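Local coordinates for inactive glucansucrase (Lactobacillus reuteri, PDB 5JBD), which is an inactive glucansucrase of glycoside hydrolase family 70, built round a TIM-type barrel with a bound calcium ion, at residues A[531-535]-A[623-627]; A[372-376]-A[500-504]; A[555-561]-A[593-597]; A[509-515]-A[537-543]; A[386-390]-A[449-453]. All blocks are in the same frame, centred on the assembly; numbering follows the deposited sequence.

Contact 1 of 5, residues A[531-535]-A[623-627]; sequences LSRTS and DQDVT
Gln624 runs its side chain alongside that of Leu531, the two pointing in opposite directions, so that Leu531 CD2 lies 4.1 Å from Gln624 CG. With CG anti to the backbone N (chi1 -165°) and the chain extended beyond it, the Gln624 amide reaches the turn and meets Thr534 twice. Thr534 OG1 donates to Gln624 OE1 at 2.6 Å, in the carbonyl plane and on a lone pair. Gln624 NE2 donates to Thr534 O at 3.0 Å in a nearly straight bond (173°); the acceptor lies in the amide plane, whereas the nitrogen stands above the plane of the Thr534 carbonyl. Two bonds to one residue fix the rotation of the amide.

Beside these bonds Val626 CG1 makes an apolar contact with Leu531 CD1 at 4.1 Å and touches Ser535 CB at 3.7 Å. Ser532 to Ser535 form a type I beta turn, and Ser535 OG donates to Leu531 O, just before it, at 2.6 Å. An Asx turn at Asp625 shapes the other segment.

The turn belongs to the connection between strands 510-515 and 537-542, and Gln624 follows strand 612-618. Helix 483-496 flanks the contact through Lys494, while Gln624 NE2 also bonds to Gln495 O.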
# COMPACT_ATOMS: atom_id res chain seq x y z
N LEU A 531 -26.48 29.16 17.25
CA LEU A 531 -26.91 27.84 16.77
C LEU A 531 -27.02 26.78 17.86
O LEU A 531 -27.32 25.63 17.56
CB LEU A 531 -25.96 27.36 15.65
CG LEU A 531 -25.83 28.28 14.43
CD1 LEU A 531 -24.90 27.67 13.38
CD2 LEU A 531 -27.20 28.58 13.81
N SER A 532 -26.81 27.15 19.13
CA SER A 532 -26.84 26.19 20.23
C SER A 532 -28.17 25.47 20.30
O SER A 532 -28.23 24.24 20.25
CB SER A 532 -26.53 26.88 21.57
OG SER A 532 -25.15 27.21 21.69
N ARG A 533 -29.25 26.24 20.36
CA ARG A 533 -30.61 25.69 20.50
C ARG A 533 -30.98 24.66 19.40
O ARG A 533 -31.58 23.62 19.69
CB ARG A 533 -31.64 26.83 20.47
CG ARG A 533 -33.11 26.40 20.52
CD ARG A 533 -33.44 25.62 21.78
NE ARG A 533 -34.88 25.35 21.87
CZ ARG A 533 -35.49 24.79 22.93
NH1 ARG A 533 -34.80 24.42 24.02
NH2 ARG A 533 -36.81 24.61 22.89
N THR A 534 -30.62 24.98 18.16
CA THR A 534 -31.09 24.21 17.00
C THR A 534 -30.05 23.20 16.47
O THR A 534 -30.21 22.69 15.36
CB THR A 534 -31.54 25.16 15.87
OG1 THR A 534 -30.47 26.08 15.57
CG2 THR A 534 -32.78 25.94 16.27
N SER A 535 -29.02 22.90 17.25
CA SER A 535 -28.03 21.89 16.86
C SER A 535 -27.89 20.81 17.94
O SER A 535 -28.57 20.86 18.98
CB SER A 535 -26.68 22.56 16.53
OG SER A 535 -26.17 23.28 17.63
N ASP A 623 -31.41 26.34 5.96
CA ASP A 623 -30.07 25.76 6.04
C ASP A 623 -29.36 26.10 7.34
O ASP A 623 -29.54 27.18 7.90
CB ASP A 623 -29.22 26.24 4.86
CG ASP A 623 -29.72 25.73 3.52
OD1 ASP A 623 -30.03 24.51 3.43
OD2 ASP A 623 -29.82 26.55 2.58
N GLN A 624 -28.54 25.17 7.79
CA GLN A 624 -27.73 25.38 8.98
C GLN A 624 -26.37 24.74 8.78
O GLN A 624 -26.29 23.66 8.22
CB GLN A 624 -28.40 24.75 10.18
CG GLN A 624 -27.81 25.22 11.50
CD GLN A 624 -28.61 24.78 12.69
OE1 GLN A 624 -29.31 25.58 13.29
NE2 GLN A 624 -28.54 23.50 13.02
N ASP A 625 -25.31 25.40 9.26
CA ASP A 625 -23.94 24.88 9.19
C ASP A 625 -23.27 25.19 10.53
O ASP A 625 -23.09 26.35 10.87
CB ASP A 625 -23.21 25.53 8.01
CG ASP A 625 -21.74 25.09 7.86
OD1 ASP A 625 -21.24 24.22 8.60
OD2 ASP A 625 -21.08 25.63 6.95
N VAL A 626 -22.91 24.15 11.27
CA VAL A 626 -22.31 24.31 12.60
C VAL A 626 -20.77 24.24 12.59
O VAL A 626 -20.17 24.09 13.64
CB VAL A 626 -22.87 23.30 13.63
CG1 VAL A 626 -24.33 23.61 13.94
CG2 VAL A 626 -22.67 21.85 13.18
N THR A 627 -20.16 24.35 11.40
CA THR A 627 -18.71 24.49 11.29
C THR A 627 -18.18 25.51 12.28
O THR A 627 -18.71 26.60 12.38
CB THR A 627 -18.31 24.92 9.87
OG1 THR A 627 -18.68 23.89 8.94
CG2 THR A 627 -16.80 25.16 9.74

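Contact 2 of 5, residues A[372-376]-A[500-504]; sequences NRQND and GQTMT
Asp376 and Gln501 form the antiparallel hydrogen-bonded pair of this short strand pairing, with Asp376 N to Gln501 O at 2.7 Å and Gln501 N to Asp376 O at 3.0 Å. The second bond is the straighter, at 168°. Next to it Asn375 and Thr502 make the non-hydrogen-bonded pair, and their side chains lie side by side, pointing the same way. Thr502 OG1 donates to Asn375 OD1 at 2.7 Å, from a position tilted 17° off the amide carbonyl plane, and is also hydrogen-bonded to Tyr516 OH. Beyond this pair the regular pattern gives way to a turn: Met503 N bonds to Gln374 O at 3.1 Å and, only weakly, to Arg373 O.

Arg373 and Gln501 meet on the side of the sheet that also carries Asp376. The arginine chain is extended from CG to NE and passes obliquely across the glutamine, its CD 3.2 Å from Gln501 OE1. That oxygen sits at the guanidinium edge, with the two flat groups turned 50° apart. Met503 SD packs 3.7 Å from Arg373 CB.

A second shell holds these groups. Lys457 accepts from Arg373 NE through its carbonyl and gives its N-H to Gln501 OE1, so the backbone of one residue positions both side chains. The Asx turn of Asn372, whose OD1 takes Gln374 N at 3.0 Å, shapes the approach to the strand.

Strand 375-376 thus borders strand 501-505, which pairs in turn with strand 510-515, while helix 364-367 packs against Met503 through Leu365 and Ile366.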
# COMPACT_ATOMS: atom_id res chain seq x y z
N ASN A 372 -11.98 8.15 24.90
CA ASN A 372 -13.11 7.70 25.73
C ASN A 372 -14.23 8.71 25.57
O ASN A 372 -14.00 9.90 25.76
CB ASN A 372 -12.68 7.58 27.19
CG ASN A 372 -13.82 7.13 28.10
OD1 ASN A 372 -14.80 7.84 28.27
ND2 ASN A 372 -13.68 5.95 28.67
N ARG A 373 -15.42 8.26 25.19
CA ARG A 373 -16.52 9.17 24.87
C ARG A 373 -17.71 9.03 25.84
O ARG A 373 -18.84 9.36 25.49
CB ARG A 373 -16.94 9.01 23.41
CG ARG A 373 -15.86 9.41 22.42
CD ARG A 373 -16.31 9.31 20.96
NE ARG A 373 -15.29 9.86 20.06
CZ ARG A 373 -14.25 9.19 19.55
NH1 ARG A 373 -14.08 7.89 19.82
NH2 ARG A 373 -13.37 9.81 18.78
N GLN A 374 -17.47 8.54 27.05
CA GLN A 374 -18.51 8.47 28.07
C GLN A 374 -19.11 9.85 28.31
O GLN A 374 -20.32 10.01 28.29
CB GLN A 374 -17.96 7.90 29.39
CG GLN A 374 -19.05 7.61 30.42
CD GLN A 374 -19.69 6.27 30.21
OE1 GLN A 374 -19.00 5.24 30.23
NE2 GLN A 374 -21.02 6.25 30.04
N ASN A 375 -18.25 10.83 28.53
CA ASN A 375 -18.69 12.20 28.77
C ASN A 375 -17.54 13.14 28.39
O ASN A 375 -16.77 13.61 29.23
CB ASN A 375 -19.14 12.37 30.22
CG ASN A 375 -20.02 13.59 30.43
OD1 ASN A 375 -20.84 13.95 29.59
ND2 ASN A 375 -19.86 14.22 31.59
N ASP A 376 -17.44 13.36 27.08
CA ASP A 376 -16.32 14.10 26.48
C ASP A 376 -16.77 15.55 26.34
O ASP A 376 -17.52 15.87 25.41
CB ASP A 376 -15.98 13.47 25.12
CG ASP A 376 -14.82 14.15 24.40
OD1 ASP A 376 -14.32 15.22 24.84
OD2 ASP A 376 -14.43 13.59 23.33
N GLY A 500 -20.39 19.04 23.24
CA GLY A 500 -20.00 17.90 24.06
C GLY A 500 -20.67 16.62 23.61
O GLY A 500 -21.64 16.64 22.86
N GLN A 501 -20.11 15.50 24.04
CA GLN A 501 -20.65 14.19 23.72
C GLN A 501 -20.78 13.35 24.98
O GLN A 501 -19.85 13.32 25.80
CB GLN A 501 -19.75 13.42 22.74
CG GLN A 501 -20.30 12.05 22.37
CD GLN A 501 -19.49 11.36 21.29
OE1 GLN A 501 -18.38 11.78 20.98
NE2 GLN A 501 -20.04 10.30 20.70
N THR A 502 -21.90 12.65 25.09
CA THR A 502 -22.14 11.67 26.14
C THR A 502 -22.67 10.39 25.50
O THR A 502 -23.62 10.44 24.72
CB THR A 502 -23.15 12.20 27.19
OG1 THR A 502 -22.68 13.44 27.72
CG2 THR A 502 -23.36 11.19 28.34
N MET A 503 -22.04 9.27 25.82
CA MET A 503 -22.50 7.96 25.37
C MET A 503 -22.91 7.17 26.59
O MET A 503 -22.11 6.98 27.51
CB MET A 503 -21.39 7.21 24.65
CG MET A 503 -20.94 7.83 23.35
SD MET A 503 -19.74 6.80 22.46
CE MET A 503 -20.79 5.52 21.81
N THR A 504 -24.13 6.66 26.57
CA THR A 504 -24.77 6.06 27.74
C THR A 504 -25.50 4.77 27.35
O THR A 504 -26.28 4.78 26.41
CB THR A 504 -25.78 7.06 28.30
OG1 THR A 504 -25.10 8.27 28.67
CG2 THR A 504 -26.49 6.53 29.53

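Contact 3 of 5, residues A[555-561]-A[593-597]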
# COMPACT_ATOMS: atom_id res chain seq x y z
N ASN A 555 -31.23 11.74 27.20
CA ASN A 555 -30.96 13.08 27.70
C ASN A 555 -30.33 13.96 26.61
O ASN A 555 -29.13 13.87 26.34
CB ASN A 555 -30.04 13.05 28.92
CG ASN A 555 -29.84 14.44 29.52
OD1 ASN A 555 -30.56 15.38 29.17
ND2 ASN A 555 -28.90 14.56 30.45
N MET A 556 -31.14 14.84 26.02
CA MET A 556 -30.67 15.79 25.01
C MET A 556 -29.92 16.99 25.60
O MET A 556 -29.22 17.71 24.88
CB MET A 556 -31.84 16.26 24.14
CG MET A 556 -32.69 15.13 23.54
SD MET A 556 -31.75 13.95 22.55
CE MET A 556 -31.30 14.98 21.16
N GLY A 557 -30.10 17.23 26.90
CA GLY A 557 -29.45 18.31 27.62
C GLY A 557 -30.37 19.47 27.96
O GLY A 557 -31.41 19.66 27.34
N ARG A 558 -29.93 20.27 28.93
CA ARG A 558 -30.69 21.43 29.43
C ARG A 558 -30.91 22.51 28.37
O ARG A 558 -31.85 23.28 28.47
CB ARG A 558 -30.00 22.08 30.65
CG ARG A 558 -29.97 21.22 31.90
CD ARG A 558 -31.35 21.13 32.54
NE ARG A 558 -31.39 20.13 33.60
CZ ARG A 558 -32.50 19.69 34.18
NH1 ARG A 558 -33.70 20.16 33.82
NH2 ARG A 558 -32.41 18.77 35.15
N ALA A 559 -30.04 22.56 27.36
CA ALA A 559 -30.23 23.48 26.24
C ALA A 559 -31.40 23.11 25.34
O ALA A 559 -31.78 23.90 24.49
CB ALA A 559 -28.95 23.56 25.40
N HIS A 560 -31.99 21.92 25.53
CA HIS A 560 -32.97 21.38 24.62
C HIS A 560 -34.28 20.91 25.27
O HIS A 560 -34.85 19.90 24.86
CB HIS A 560 -32.32 20.26 23.83
CG HIS A 560 -31.10 20.70 23.08
ND1 HIS A 560 -31.17 21.50 21.97
CD2 HIS A 560 -29.78 20.50 23.32
CE1 HIS A 560 -29.95 21.76 21.54
NE2 HIS A 560 -29.09 21.16 22.34
N ALA A 561 -34.76 21.68 26.24
CA ALA A 561 -36.06 21.41 26.89
C ALA A 561 -37.19 21.93 26.01
O ALA A 561 -37.03 22.91 25.29
CB ALA A 561 -36.13 22.06 28.26
N SER A 593 -39.73 19.04 29.87
CA SER A 593 -39.20 20.30 30.38
C SER A 593 -37.78 20.19 30.94
O SER A 593 -37.20 21.20 31.35
CB SER A 593 -40.15 20.88 31.43
OG SER A 593 -40.21 20.01 32.56
N ASN A 594 -37.22 18.97 30.97
CA ASN A 594 -35.84 18.74 31.38
C ASN A 594 -34.89 18.43 30.23
O ASN A 594 -33.70 18.28 30.45
CB ASN A 594 -35.82 17.57 32.37
CG ASN A 594 -36.50 17.92 33.67
OD1 ASN A 594 -36.18 18.92 34.31
ND2 ASN A 594 -37.44 17.10 34.05
N GLY A 595 -35.41 18.33 29.01
CA GLY A 595 -34.63 17.95 27.84
C GLY A 595 -34.55 16.45 27.60
O GLY A 595 -33.65 16.01 26.91
N ILE A 596 -35.49 15.68 28.16
CA ILE A 596 -35.53 14.22 27.97
C ILE A 596 -36.41 13.87 26.78
O ILE A 596 -37.54 14.34 26.71
CB ILE A 596 -36.06 13.49 29.23
CG1 ILE A 596 -35.22 13.85 30.45
CG2 ILE A 596 -36.06 11.98 29.01
CD1 ILE A 596 -33.73 13.60 30.31
N LEU A 597 -35.90 13.05 25.88
CA LEU A 597 -36.67 12.53 24.74
C LEU A 597 -37.04 11.06 24.97
O LEU A 597 -36.17 10.22 25.20
CB LEU A 597 -35.86 12.68 23.44
CG LEU A 597 -36.67 12.51 22.16
CD1 LEU A 597 -37.60 13.69 21.96
CD2 LEU A 597 -35.74 12.34 20.96
O HOH W 1 -31.51 17.03 31.12
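The backbones run antiparallel where Asn555 faces Ile596 as a non-hydrogen-bonded pair, and Met556 N bonds to Gly595 O at 2.9 Å; farther on the first segment curls round Gly595, bringing the CA atoms of Ala561 and Gly595 within 3.9 Å. The CA of Gly595 also makes a C-H...O contact with His560 O, and it lies 3.7 Å from Gly557 O.

At the end of the two-stranded antiparallel sheet of strands 550-555 and 596-605, an Asx turn redirects the chain: Asn555 OD1 accepts Gly557 N at 3.0 Å from above its carbonyl plane. The same oxygen takes a hydrogen from a water 2.7 Å away, which gives its other hydrogen to Asn594 O and so bridges the segments.

Bent at chi2 (-73°), the Arg558 chain turns back to lie alongside Asn594, where NH1 donates to Asn594 OD1 at 2.8 Å. The guanidinium and amide planes are perpendicular. The Ile596 side chain passes across that of Asn555, its CD1 3.8 Å from Asn555 OD1, and on the buried side Met556 CG rests 4.0 Å from Leu597 CB. Ala561 CB approaches Ser593 O, and Arg533 bonds to Ala559 O and Ala561 O.

Contact 4 of 5, residues A[509-515]-A[537-543]; sequences NLLASVR and MAVLVGN
Leu510 holds CG anti to its own nitrogen (chi1 176°), which swings CD1 across to the neighbouring strand, 3.6 Å from the N of Gly542, its non-hydrogen-bonded partner. Leu540, with chi1 at -89°, directs CD1 to 4.0 Å from Ala512 CB. On the same face Val514 CG2 is 4.2 Å from Ala538 CB, so this side of the pairing is wholly apolar.

The backbones are joined by three hydrogen-bonded pairs, Leu511 with Val541, Ser513 with Val539 and Arg515 with Met537, each bonded in both directions. Ser513 N to Val539 O, at 2.8 Å, is the straightest. Asn543 N continues the pattern to Asn509 O at 3.2 Å. Between these pairs the CA hydrogens point at carbonyls, as from Val514 CA to Met537 O at 3.3 Å.

The face bearing Ser513, Val539 and Val541 looks toward helix 446-455, with Val539 on Ala451 and Val541 on Ile452. Ser513 OG bonds to Gln501 NE2, and the folded Arg515 chain sends its guanidinium to Gly499 O and Ser455 O.

The opposite face meets strand 550-555 through Ile554. Such pairing, at 163° between the strand axes, apolar on the Ala512 and Leu540 face and mixed on the other, is that of an inner strand pair in an antiparallel sheet, consistent with the beta domain that accompanies the barrel in this family; strands 501-505 and 612-618 flank it.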
# COMPACT_ATOMS: atom_id res chain seq x y z
N ASN A 509 -27.50 -4.02 25.73
CA ASN A 509 -27.12 -4.07 24.32
C ASN A 509 -27.51 -2.85 23.49
O ASN A 509 -27.47 -2.92 22.26
CB ASN A 509 -27.72 -5.34 23.69
CG ASN A 509 -27.35 -6.59 24.47
OD1 ASN A 509 -26.17 -6.90 24.64
ND2 ASN A 509 -28.35 -7.27 25.00
N LEU A 510 -27.83 -1.73 24.13
CA LEU A 510 -28.29 -0.53 23.43
C LEU A 510 -27.69 0.70 24.07
O LEU A 510 -27.72 0.83 25.29
CB LEU A 510 -29.82 -0.46 23.50
CG LEU A 510 -30.54 0.77 22.90
CD1 LEU A 510 -30.59 0.69 21.38
CD2 LEU A 510 -31.95 0.84 23.46
N LEU A 511 -27.16 1.62 23.25
CA LEU A 511 -26.70 2.90 23.78
C LEU A 511 -27.24 4.10 23.02
O LEU A 511 -27.71 3.97 21.88
CB LEU A 511 -25.18 2.92 23.86
CG LEU A 511 -24.30 3.03 22.61
CD1 LEU A 511 -24.35 4.42 21.98
CD2 LEU A 511 -22.87 2.69 23.00
N ALA A 512 -27.16 5.26 23.68
CA ALA A 512 -27.47 6.57 23.11
C ALA A 512 -26.19 7.39 23.10
O ALA A 512 -25.50 7.51 24.14
CB ALA A 512 -28.55 7.27 23.93
N SER A 513 -25.83 7.89 21.92
CA SER A 513 -24.69 8.79 21.73
C SER A 513 -25.27 10.15 21.36
O SER A 513 -25.93 10.28 20.34
CB SER A 513 -23.77 8.29 20.63
OG SER A 513 -22.62 9.12 20.54
N VAL A 514 -25.06 11.13 22.24
CA VAL A 514 -25.70 12.43 22.15
C VAL A 514 -24.63 13.51 21.96
O VAL A 514 -23.64 13.52 22.71
CB VAL A 514 -26.52 12.75 23.42
CG1 VAL A 514 -27.00 14.20 23.43
CG2 VAL A 514 -27.74 11.81 23.50
N ARG A 515 -24.85 14.40 21.00
CA ARG A 515 -24.08 15.64 20.88
C ARG A 515 -24.95 16.82 21.30
O ARG A 515 -26.11 16.90 20.90
CB ARG A 515 -23.54 15.81 19.46
CG ARG A 515 -22.59 14.68 19.01
CD ARG A 515 -21.33 14.59 19.86
NE ARG A 515 -20.51 15.80 19.78
CZ ARG A 515 -19.70 16.12 18.77
NH1 ARG A 515 -19.56 15.32 17.72
NH2 ARG A 515 -19.01 17.27 18.80
N MET A 537 -27.55 16.23 18.33
CA MET A 537 -28.03 14.99 17.71
C MET A 537 -28.09 13.88 18.76
O MET A 537 -27.29 13.86 19.70
CB MET A 537 -27.11 14.58 16.53
CG MET A 537 -27.46 13.28 15.80
SD MET A 537 -26.27 12.78 14.52
CE MET A 537 -26.81 13.80 13.15
N ALA A 538 -29.04 12.96 18.59
CA ALA A 538 -29.07 11.70 19.33
C ALA A 538 -28.98 10.55 18.34
O ALA A 538 -29.76 10.48 17.39
CB ALA A 538 -30.34 11.59 20.15
N VAL A 539 -28.02 9.66 18.57
CA VAL A 539 -27.85 8.44 17.80
C VAL A 539 -28.09 7.23 18.73
O VAL A 539 -27.41 7.07 19.74
CB VAL A 539 -26.44 8.38 17.21
CG1 VAL A 539 -26.17 7.03 16.54
CG2 VAL A 539 -26.25 9.51 16.22
N LEU A 540 -29.06 6.40 18.38
CA LEU A 540 -29.43 5.20 19.15
C LEU A 540 -28.99 3.98 18.38
O LEU A 540 -29.44 3.77 17.25
CB LEU A 540 -30.94 5.15 19.38
CG LEU A 540 -31.47 5.84 20.63
CD1 LEU A 540 -30.98 7.27 20.74
CD2 LEU A 540 -32.99 5.78 20.68
N VAL A 541 -28.13 3.16 18.98
CA VAL A 541 -27.61 1.98 18.35
C VAL A 541 -27.67 0.77 19.28
O VAL A 541 -27.15 0.83 20.40
CB VAL A 541 -26.16 2.20 17.90
CG1 VAL A 541 -25.56 0.91 17.35
CG2 VAL A 541 -26.11 3.31 16.87
N GLY A 542 -28.30 -0.31 18.80
CA GLY A 542 -28.34 -1.61 19.50
C GLY A 542 -27.81 -2.72 18.62
O GLY A 542 -27.91 -2.64 17.40
N ASN A 543 -27.19 -3.74 19.23
CA ASN A 543 -26.58 -4.85 18.48
C ASN A 543 -27.19 -6.22 18.82
O ASN A 543 -26.56 -7.25 18.57
CB ASN A 543 -25.06 -4.86 18.66
CG ASN A 543 -24.61 -5.33 20.04
OD1 ASN A 543 -25.41 -5.41 20.97
ND2 ASN A 543 -23.33 -5.67 20.16

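Contact 5 of 5, residues A[386-390]-A[449-453]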
# COMPACT_ATOMS: atom_id res chain seq x y z
N TRP A 386 -7.84 10.56 12.98
CA TRP A 386 -8.81 10.23 11.93
C TRP A 386 -9.29 8.79 12.12
O TRP A 386 -8.56 7.94 12.65
CB TRP A 386 -8.26 10.48 10.50
CG TRP A 386 -7.05 9.73 10.05
CD1 TRP A 386 -5.80 9.71 10.63
CD2 TRP A 386 -6.93 8.95 8.84
NE1 TRP A 386 -4.94 8.94 9.88
CE2 TRP A 386 -5.60 8.48 8.77
CE3 TRP A 386 -7.83 8.62 7.82
CZ2 TRP A 386 -5.14 7.67 7.72
CZ3 TRP A 386 -7.37 7.82 6.77
CH2 TRP A 386 -6.04 7.35 6.74
N SER A 387 -10.56 8.55 11.80
CA SER A 387 -11.19 7.26 12.07
C SER A 387 -11.99 6.85 10.86
O SER A 387 -12.33 7.69 10.02
CB SER A 387 -12.08 7.34 13.33
OG SER A 387 -13.04 8.39 13.22
N PHE A 388 -12.34 5.58 10.79
CA PHE A 388 -13.05 5.05 9.63
C PHE A 388 -13.87 3.81 9.97
O PHE A 388 -13.56 3.08 10.91
CB PHE A 388 -12.02 4.71 8.53
CG PHE A 388 -11.01 3.68 8.97
CD1 PHE A 388 -9.93 4.05 9.76
CD2 PHE A 388 -11.20 2.34 8.68
CE1 PHE A 388 -9.02 3.11 10.21
CE2 PHE A 388 -10.30 1.39 9.13
CZ PHE A 388 -9.20 1.78 9.88
N VAL A 389 -14.90 3.58 9.14
CA VAL A 389 -15.68 2.34 9.08
C VAL A 389 -15.05 1.35 8.08
O VAL A 389 -15.02 0.14 8.33
CB VAL A 389 -17.14 2.63 8.68
CG1 VAL A 389 -17.93 1.35 8.37
CG2 VAL A 389 -17.85 3.42 9.79
N THR A 390 -14.57 1.87 6.94
CA THR A 390 -13.91 1.04 5.93
C THR A 390 -12.76 1.81 5.28
O THR A 390 -12.81 3.03 5.19
CB THR A 390 -14.90 0.60 4.81
OG1 THR A 390 -16.20 0.33 5.36
CG2 THR A 390 -14.38 -0.65 4.09
N GLN A 449 -22.68 1.69 12.03
CA GLN A 449 -21.26 1.95 12.15
C GLN A 449 -20.97 3.39 11.72
O GLN A 449 -20.28 4.11 12.44
CB GLN A 449 -20.42 0.96 11.35
CG GLN A 449 -20.40 -0.43 11.96
CD GLN A 449 -19.49 -1.41 11.24
OE1 GLN A 449 -18.28 -1.17 11.12
NE2 GLN A 449 -20.05 -2.52 10.77
N TYR A 450 -21.55 3.80 10.59
CA TYR A 450 -21.40 5.19 10.13
C TYR A 450 -22.08 6.23 11.03
O TYR A 450 -21.58 7.35 11.18
CB TYR A 450 -21.88 5.36 8.67
CG TYR A 450 -20.78 5.11 7.66
CD1 TYR A 450 -19.82 6.08 7.40
CD2 TYR A 450 -20.68 3.88 6.99
CE1 TYR A 450 -18.80 5.86 6.49
CE2 TYR A 450 -19.65 3.65 6.08
CZ TYR A 450 -18.72 4.63 5.83
OH TYR A 450 -17.69 4.42 4.94
N ALA A 451 -23.23 5.88 11.59
CA ALA A 451 -23.94 6.80 12.50
C ALA A 451 -23.09 7.13 13.73
O ALA A 451 -23.07 8.28 14.18
CB ALA A 451 -25.27 6.23 12.92
N ILE A 452 -22.38 6.13 14.25
CA ILE A 452 -21.43 6.33 15.34
C ILE A 452 -20.23 7.15 14.86
O ILE A 452 -19.89 8.18 15.47
CB ILE A 452 -20.96 4.96 15.94
CG1 ILE A 452 -22.12 4.23 16.64
CG2 ILE A 452 -19.77 5.15 16.88
CD1 ILE A 452 -22.62 4.88 17.92
N LEU A 453 -19.60 6.71 13.76
CA LEU A 453 -18.44 7.39 13.22
C LEU A 453 -18.70 8.89 12.97
O LEU A 453 -17.88 9.74 13.33
CB LEU A 453 -17.97 6.75 11.90
CG LEU A 453 -16.55 7.20 11.48
CD1 LEU A 453 -15.50 6.30 12.12
CD2 LEU A 453 -16.39 7.19 9.97
O HOH W 2 -15.29 4.63 6.51
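Here a strand of the parallel barrel sheet, 385-388, packs against helix 446-455 of the surrounding layer, the strand-to-helix packing of a TIM-type barrel. Val389 carries most of the contact. Its CG2 stands over the centre of the Tyr450 ring, 3.9 Å from the centroid and only 6° off the ring normal, a CH-pi contact. The same methyl reaches Leu453 CB at 3.9 Å. With CG1 anti to the backbone N (chi1 170°), the other branch comes within 3.7 Å of both Tyr450 CE2 and Gln449 OE1; Gln449 NE2 bonds to Tyr444 O.

One turn further along, Leu453 CD1 lies 3.4 Å from Ser387 OG, itself hydrogen-bonded to Thr459 OG1, and 3.5 Å from Phe388 N. No direct hydrogen bond joins the segments; a water does so instead, accepting from Thr390 N and donating to Tyr450 OH, each at 2.9 Å. The phenol oxygen and Thr390 OG1 also share Asp467 OD2, which ties both polar groups to one carboxylate.

Strand 460-464 lies next to strand 385-388 in the sheet and touches Leu453 through Pro461. Helix 446-455 is flanked by helix 343-354 beside Gln449 and by helix 483-496, whose Ile486 and Leu489 pack on Tyr450.

In the fold
Contacts 4 and 5 are buried, whereas contacts 1, 2 and 3 are partly exposed. Helix 446-455 connects the buried pair: Ala451 and Ile452 of contact 5 touch Val539 and Val541 of contact 4, so barrel and antiparallel sheet pack on the same helix. Contacts 2 and 4 share that sheet through neighbouring strands 501-505 and 510-515, with centres 11 Å apart. Contact 3, 47 Å from the chain centre, is the outermost and is nested in the loop closed by contact 1; Arg533 links them. Chemistry follows place: contact 4 relies on regular backbone bonds, contact 5 on apolar packing and one water, and contacts 1 to 3 add side-chain amide bonds and turns, with short strand pairing in 2 and 3.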